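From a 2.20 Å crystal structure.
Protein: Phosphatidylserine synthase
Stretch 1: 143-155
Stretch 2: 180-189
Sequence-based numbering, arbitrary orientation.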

ATOM      1  N   VAL C 143       0.851  15.208   9.995  1.00 25.27           N
ATOM      2  CA  VAL C 143       0.408  15.862  11.216  1.00 25.47           C
ATOM      3  C   VAL C 143       0.811  17.353  11.143  1.00 25.24           C
ATOM      4  O   VAL C 143       1.951  17.662  10.757  1.00 25.11           O
ATOM      5  CB  VAL C 143       1.075  15.189  12.450  1.00 25.76           C
ATOM      6  CG1 VAL C 143       0.940  16.055  13.743  1.00 25.21           C
ATOM      7  CG2 VAL C 143       0.517  13.780  12.642  1.00 25.90           C
ATOM      8  N   LYS C 144      -0.115  18.247  11.504  1.00 24.38           N
ATOM      9  CA  LYS C 144       0.123  19.697  11.475  1.00 23.80           C
ATOM     10  C   LYS C 144       0.079  20.318  12.846  1.00 23.69           C
ATOM     11  O   LYS C 144      -0.409  19.712  13.803  1.00 23.74           O
ATOM     12  CB  LYS C 144      -0.921  20.413  10.605  1.00 24.22           C
ATOM     13  CG  LYS C 144      -1.182  19.779   9.263  1.00 25.00           C
ATOM     14  CD  LYS C 144       0.051  19.846   8.344  1.00 26.91           C
ATOM     15  CE  LYS C 144      -0.147  18.978   7.085  1.00 29.77           C
ATOM     16  NZ  LYS C 144       1.056  19.076   6.195  1.00 33.09           N
ATOM     17  N   GLY C 145       0.588  21.543  12.959  1.00 23.95           N
ATOM     18  CA  GLY C 145       0.495  22.261  14.220  1.00 22.92           C
ATOM     19  C   GLY C 145       1.845  22.825  14.586  1.00 23.56           C
ATOM     20  O   GLY C 145       2.858  22.142  14.454  1.00 23.27           O
ATOM     21  N   PHE C 146       1.844  24.090  15.010  1.00 23.29           N
ATOM     22  CA  PHE C 146       2.978  24.747  15.593  1.00 23.03           C
ATOM     23  C   PHE C 146       2.502  25.205  16.961  1.00 22.99           C
ATOM     24  O   PHE C 146       1.439  25.790  17.094  1.00 22.44           O
ATOM     25  CB  PHE C 146       3.361  26.013  14.816  1.00 23.89           C
ATOM     26  CG  PHE C 146       3.645  25.804  13.363  1.00 24.46           C
ATOM     27  CD1 PHE C 146       3.883  24.541  12.836  1.00 26.64           C
ATOM     28  CD2 PHE C 146       3.708  26.900  12.518  1.00 27.45           C
ATOM     29  CE1 PHE C 146       4.158  24.363  11.482  1.00 27.70           C
ATOM     30  CE2 PHE C 146       3.999  26.745  11.169  1.00 29.17           C
ATOM     31  CZ  PHE C 146       4.233  25.458  10.646  1.00 28.63           C
ATOM     32  N   VAL C 147       3.294  24.950  17.991  1.00 22.98           N
ATOM     33  CA  VAL C 147       2.942  25.406  19.302  1.00 21.90           C
ATOM     34  C   VAL C 147       4.044  26.327  19.762  1.00 22.53           C
ATOM     35  O   VAL C 147       5.207  25.943  19.765  1.00 21.83           O
ATOM     36  CB  VAL C 147       2.766  24.228  20.283  1.00 22.40           C
ATOM     37  CG1 VAL C 147       2.512  24.734  21.735  1.00 21.24           C
ATOM     38  CG2 VAL C 147       1.662  23.265  19.793  1.00 22.08           C
ATOM     39  N   PHE C 148       3.664  27.550  20.131  1.00 23.19           N
ATOM     40  CA  PHE C 148       4.594  28.521  20.706  1.00 24.10           C
ATOM     41  C   PHE C 148       4.046  28.818  22.065  1.00 24.42           C
ATOM     42  O   PHE C 148       2.994  29.452  22.186  1.00 25.57           O
ATOM     43  CB  PHE C 148       4.647  29.811  19.875  1.00 24.02           C
ATOM     44  CG  PHE C 148       4.904  29.576  18.405  1.00 24.09           C
ATOM     45  CD1 PHE C 148       3.850  29.369  17.526  1.00 24.37           C
ATOM     46  CD2 PHE C 148       6.199  29.570  17.899  1.00 23.94           C
ATOM     47  CE1 PHE C 148       4.082  29.164  16.189  1.00 24.23           C
ATOM     48  CE2 PHE C 148       6.440  29.368  16.549  1.00 22.20           C
ATOM     49  CZ  PHE C 148       5.396  29.151  15.693  1.00 21.77           C
ATOM     50  N   ASP C 149       4.755  28.369  23.092  1.00 24.45           N
ATOM     51  CA  ASP C 149       4.270  28.487  24.449  1.00 24.75           C
ATOM     52  C   ASP C 149       2.864  27.919  24.520  1.00 24.59           C
ATOM     53  O   ASP C 149       2.722  26.705  24.319  1.00 24.57           O
ATOM     54  CB  ASP C 149       4.417  29.926  24.971  1.00 24.82           C
ATOM     55  CG  ASP C 149       5.875  30.321  25.132  1.00 25.62           C
ATOM     56  OD1 ASP C 149       6.748  29.472  24.848  1.00 25.31           O
ATOM     57  OD2 ASP C 149       6.156  31.473  25.534  1.00 27.25           O
ATOM     58  N   ASP C 150       1.859  28.772  24.762  1.00 24.62           N
ATOM     59  CA  ASP C 150       0.451  28.378  24.883  1.00 25.21           C
ATOM     60  C   ASP C 150      -0.409  28.742  23.639  1.00 25.25           C
ATOM     61  O   ASP C 150      -1.653  28.751  23.715  1.00 24.83           O
ATOM     62  CB  ASP C 150      -0.178  29.020  26.124  1.00 26.39           C
ATOM     63  CG  ASP C 150       0.322  28.422  27.439  1.00 29.17           C
ATOM     64  OD1 ASP C 150       0.771  27.245  27.472  1.00 32.15           O
ATOM     65  OD2 ASP C 150       0.242  29.143  28.469  1.00 32.10           O
ATOM     66  N   THR C 151       0.236  29.009  22.498  1.00 24.75           N
ATOM     67  CA  THR C 151      -0.477  29.352  21.268  1.00 24.91           C
ATOM     68  C   THR C 151      -0.316  28.279  20.171  1.00 25.16           C
ATOM     69  O   THR C 151       0.812  27.871  19.849  1.00 25.49           O
ATOM     70  CB  THR C 151      -0.050  30.768  20.785  1.00 24.87           C
ATOM     71  OG1 THR C 151      -0.292  31.680  21.857  1.00 25.09           O
ATOM     72  CG2 THR C 151      -0.847  31.245  19.593  1.00 23.52           C
ATOM     73  N   VAL C 152      -1.441  27.804  19.624  1.00 24.41           N
ATOM     74  CA  VAL C 152      -1.409  26.909  18.479  1.00 22.99           C
ATOM     75  C   VAL C 152      -1.599  27.684  17.163  1.00 23.13           C
ATOM     76  O   VAL C 152      -2.561  28.438  17.011  1.00 22.35           O
ATOM     77  CB  VAL C 152      -2.433  25.780  18.588  1.00 23.32           C
ATOM     78  CG1 VAL C 152      -2.421  24.931  17.333  1.00 23.10           C
ATOM     79  CG2 VAL C 152      -2.124  24.885  19.786  1.00 24.28           C
ATOM     80  N   LEU C 153      -0.670  27.492  16.221  1.00 22.34           N
ATOM     81  CA  LEU C 153      -0.861  27.973  14.856  1.00 22.57           C
ATOM     82  C   LEU C 153      -1.035  26.736  13.982  1.00 22.26           C
ATOM     83  O   LEU C 153      -0.104  25.963  13.805  1.00 22.60           O
ATOM     84  CB  LEU C 153       0.324  28.834  14.412  1.00 21.21           C
ATOM     85  CG  LEU C 153       0.212  29.612  13.093  1.00 23.06           C
ATOM     86  CD1 LEU C 153      -1.006  30.560  13.075  1.00 22.01           C
ATOM     87  CD2 LEU C 153       1.495  30.429  12.798  1.00 20.08           C
ATOM     88  N   TYR C 154      -2.242  26.537  13.475  1.00 22.72           N
ATOM     89  CA  TYR C 154      -2.561  25.321  12.742  1.00 23.30           C
ATOM     90  C   TYR C 154      -2.730  25.630  11.258  1.00 23.64           C
ATOM     91  O   TYR C 154      -3.449  26.565  10.894  1.00 24.21           O
ATOM     92  CB  TYR C 154      -3.819  24.659  13.311  1.00 23.03           C
ATOM     93  CG  TYR C 154      -4.031  23.238  12.814  1.00 24.91           C
ATOM     94  CD1 TYR C 154      -3.571  22.140  13.549  1.00 22.69           C
ATOM     95  CD2 TYR C 154      -4.684  22.989  11.583  1.00 24.09           C
ATOM     96  CE1 TYR C 154      -3.752  20.834  13.075  1.00 23.46           C
ATOM     97  CE2 TYR C 154      -4.860  21.711  11.112  1.00 23.50           C
ATOM     98  CZ  TYR C 154      -4.395  20.630  11.861  1.00 24.34           C
ATOM     99  OH  TYR C 154      -4.569  19.354  11.374  1.00 24.95           O
ATOM    100  N   SER C 155      -2.092  24.828  10.408  1.00 22.76           N
ATOM    101  CA  SER C 155      -2.165  25.027   8.971  1.00 23.95           C
ATOM    102  C   SER C 155      -1.655  23.814   8.211  1.00 23.90           C
ATOM    103  O   SER C 155      -0.778  23.081   8.697  1.00 24.30           O
ATOM    104  CB  SER C 155      -1.307  26.217   8.543  1.00 23.58           C
ATOM    105  OG  SER C 155      -1.436  26.399   7.152  1.00 24.01           O
ATOM    106  N   HIS C 180      -4.716  28.949  23.559  1.00 26.32           N
ATOM    107  CA  HIS C 180      -5.399  28.073  24.505  1.00 26.17           C
ATOM    108  C   HIS C 180      -4.393  27.115  25.141  1.00 25.27           C
ATOM    109  O   HIS C 180      -3.957  26.123  24.518  1.00 23.77           O
ATOM    110  CB  HIS C 180      -6.497  27.271  23.792  1.00 27.49           C
ATOM    111  CG  HIS C 180      -7.498  26.663  24.720  1.00 31.29           C
ATOM    112  ND1 HIS C 180      -7.139  26.016  25.883  1.00 36.13           N
ATOM    113  CD2 HIS C 180      -8.851  26.622  24.667  1.00 36.95           C
ATOM    114  CE1 HIS C 180      -8.228  25.599  26.508  1.00 39.86           C
ATOM    115  NE2 HIS C 180      -9.281  25.954  25.790  1.00 40.31           N
ATOM    116  N   ALA C 181      -4.046  27.396  26.389  1.00 24.64           N
ATOM    117  CA  ALA C 181      -2.999  26.633  27.093  1.00 24.57           C
ATOM    118  C   ALA C 181      -3.233  25.115  27.106  1.00 24.43           C
ATOM    119  O   ALA C 181      -2.296  24.327  26.931  1.00 24.51           O
ATOM    120  CB  ALA C 181      -2.839  27.161  28.516  1.00 23.63           C
ATOM    121  N   GLU C 182      -4.476  24.711  27.318  1.00 23.92           N
ATOM    122  CA  GLU C 182      -4.790  23.298  27.474  1.00 25.37           C
ATOM    123  C   GLU C 182      -4.720  22.592  26.102  1.00 25.01           C
ATOM    124  O   GLU C 182      -4.248  21.448  26.009  1.00 25.47           O
ATOM    125  CB  GLU C 182      -6.182  23.133  28.112  1.00 25.73           C
ATOM    126  CG  GLU C 182      -6.229  22.264  29.360  1.00 29.96           C
ATOM    127  CD  GLU C 182      -7.496  21.336  29.441  1.00 35.63           C
ATOM    128  OE1 GLU C 182      -8.451  21.727  30.154  1.00 35.94           O
ATOM    129  OE2 GLU C 182      -7.529  20.226  28.808  1.00 35.32           O
ATOM    130  N   LEU C 183      -5.158  23.273  25.038  1.00 23.76           N
ATOM    131  CA  LEU C 183      -4.959  22.730  23.691  1.00 23.35           C
ATOM    132  C   LEU C 183      -3.452  22.640  23.373  1.00 23.10           C
ATOM    133  O   LEU C 183      -2.968  21.616  22.866  1.00 23.38           O
ATOM    134  CB  LEU C 183      -5.684  23.562  22.594  1.00 22.50           C
ATOM    135  CG  LEU C 183      -5.516  22.954  21.167  1.00 23.51           C
ATOM    136  CD1 LEU C 183      -6.072  21.555  21.110  1.00 21.34           C
ATOM    137  CD2 LEU C 183      -6.155  23.752  20.035  1.00 20.86           C
ATOM    138  N   ALA C 184      -2.711  23.696  23.698  1.00 21.46           N
ATOM    139  CA  ALA C 184      -1.281  23.687  23.444  1.00 21.57           C
ATOM    140  C   ALA C 184      -0.628  22.525  24.195  1.00 20.84           C
ATOM    141  O   ALA C 184       0.106  21.742  23.602  1.00 19.49           O
ATOM    142  CB  ALA C 184      -0.622  25.038  23.802  1.00 20.24           C
ATOM    143  N   ASP C 185      -0.918  22.403  25.487  1.00 21.87           N
ATOM    144  CA  ASP C 185      -0.342  21.304  26.291  1.00 22.20           C
ATOM    145  C   ASP C 185      -0.709  19.939  25.686  1.00 22.30           C
ATOM    146  O   ASP C 185       0.100  19.053  25.639  1.00 23.02           O
ATOM    147  CB  ASP C 185      -0.824  21.374  27.722  1.00 21.67           C
ATOM    148  CG  ASP C 185      -0.201  22.530  28.495  1.00 25.46           C
ATOM    149  OD1 ASP C 185       0.776  23.175  28.006  1.00 27.28           O
ATOM    150  OD2 ASP C 185      -0.703  22.803  29.604  1.00 27.97           O
ATOM    151  N   SER C 186      -1.918  19.799  25.170  1.00 22.30           N
ATOM    152  CA  SER C 186      -2.356  18.512  24.616  1.00 23.09           C
ATOM    153  C   SER C 186      -1.570  18.142  23.369  1.00 23.34           C
ATOM    154  O   SER C 186      -1.249  16.974  23.153  1.00 23.51           O
ATOM    155  CB  SER C 186      -3.843  18.575  24.263  1.00 23.18           C
ATOM    156  OG  SER C 186      -4.248  17.373  23.637  1.00 25.35           O
HETATM  157  N   MSE C 187      -1.271  19.145  22.545  1.00 22.87           N
HETATM  158  CA  MSE C 187      -0.560  18.911  21.308  1.00 23.98           C
HETATM  159  C   MSE C 187       0.938  18.545  21.523  1.00 23.46           C
HETATM  160  O   MSE C 187       1.462  17.560  20.951  1.00 23.86           O
HETATM  161  CB  MSE C 187      -0.797  20.093  20.367  1.00 23.69           C
HETATM  162  CG  MSE C 187      -2.276  20.137  19.960  1.00 27.04           C
HETATM  163 SE   MSE C 187      -2.612  21.348  18.496  0.75 36.39          SE
HETATM  164  CE  MSE C 187      -2.395  20.026  17.051  1.00 30.25           C
ATOM    165  N   VAL C 188       1.575  19.285  22.412  1.00 21.86           N
ATOM    166  CA  VAL C 188       2.936  19.006  22.823  1.00 21.89           C
ATOM    167  C   VAL C 188       3.051  17.631  23.516  1.00 21.80           C
ATOM    168  O   VAL C 188       4.028  16.933  23.322  1.00 21.14           O
ATOM    169  CB  VAL C 188       3.427  20.112  23.794  1.00 22.22           C
ATOM    170  CG1 VAL C 188       4.742  19.701  24.498  1.00 19.97           C
ATOM    171  CG2 VAL C 188       3.518  21.455  23.051  1.00 18.28           C
ATOM    172  N   ASN C 189       2.070  17.276  24.346  1.00 22.47           N
ATOM    173  CA  ASN C 189       2.055  15.958  24.968  1.00 22.65           C
ATOM    174  C   ASN C 189       2.000  14.819  23.933  1.00 23.10           C
ATOM    175  O   ASN C 189       2.719  13.822  24.057  1.00 22.39           O
ATOM    176  CB  ASN C 189       0.934  15.838  25.984  1.00 22.16           C
ATOM    177  CG  ASN C 189       1.249  16.560  27.278  1.00 24.90           C
ATOM    178  OD1 ASN C 189       2.399  16.853  27.580  1.00 25.79           O
ATOM    179  ND2 ASN C 189       0.225  16.820  28.067  1.00 26.37           N
TER
HETATM  180  O   HOH W   1       0.729  25.430  29.262  1.00 33.03           O

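What fills the centre of the contact? A hairpin, strands 146-148 and 151-155, lays V147 and V152 against helix 181-189. Both valines point toward the helix, and A184 points back toward the hairpin; its small side chain lets the strands come close: A184 CB lies 3.8 Å from V147 CG1, and A184 CA 3.9 Å from V152 CG2. V147 CG1 meets V188 CG2 at 3.7 Å, while V152 CG2 reaches L183 CG at 4.1 Å.

How is the far end of the hairpin covered? M187, a selenomethionine, extends its flexible side chain across it. M187 SE packs 3.8 Å from V152 CG1, and M187 CE sits at the edge of the Y154 ring, 4.3 Å from Y154 CD1. G145 suits its place twice over: an ideal CB would lie a tight 3.2 Å from M187 CE, and its backbone angles would jam that CB against K144 O.

What joins the turn to the start of the helix? The type II' turn from F148 to T151 brings D150 CA within 3.7 Å of A184 CB. D150 O accepts a hydrogen bond from H180 N at 3.1 Å, tying the backbones together just before the helix.

How are two acidic groups tolerated at the edge? D150 OD1 and D185 OD1 stand 4.1 Å apart, but water 1 donates to both, at 2.5 Å from D150 OD1 and 2.6 Å from D185 OD1, bridging the like charges.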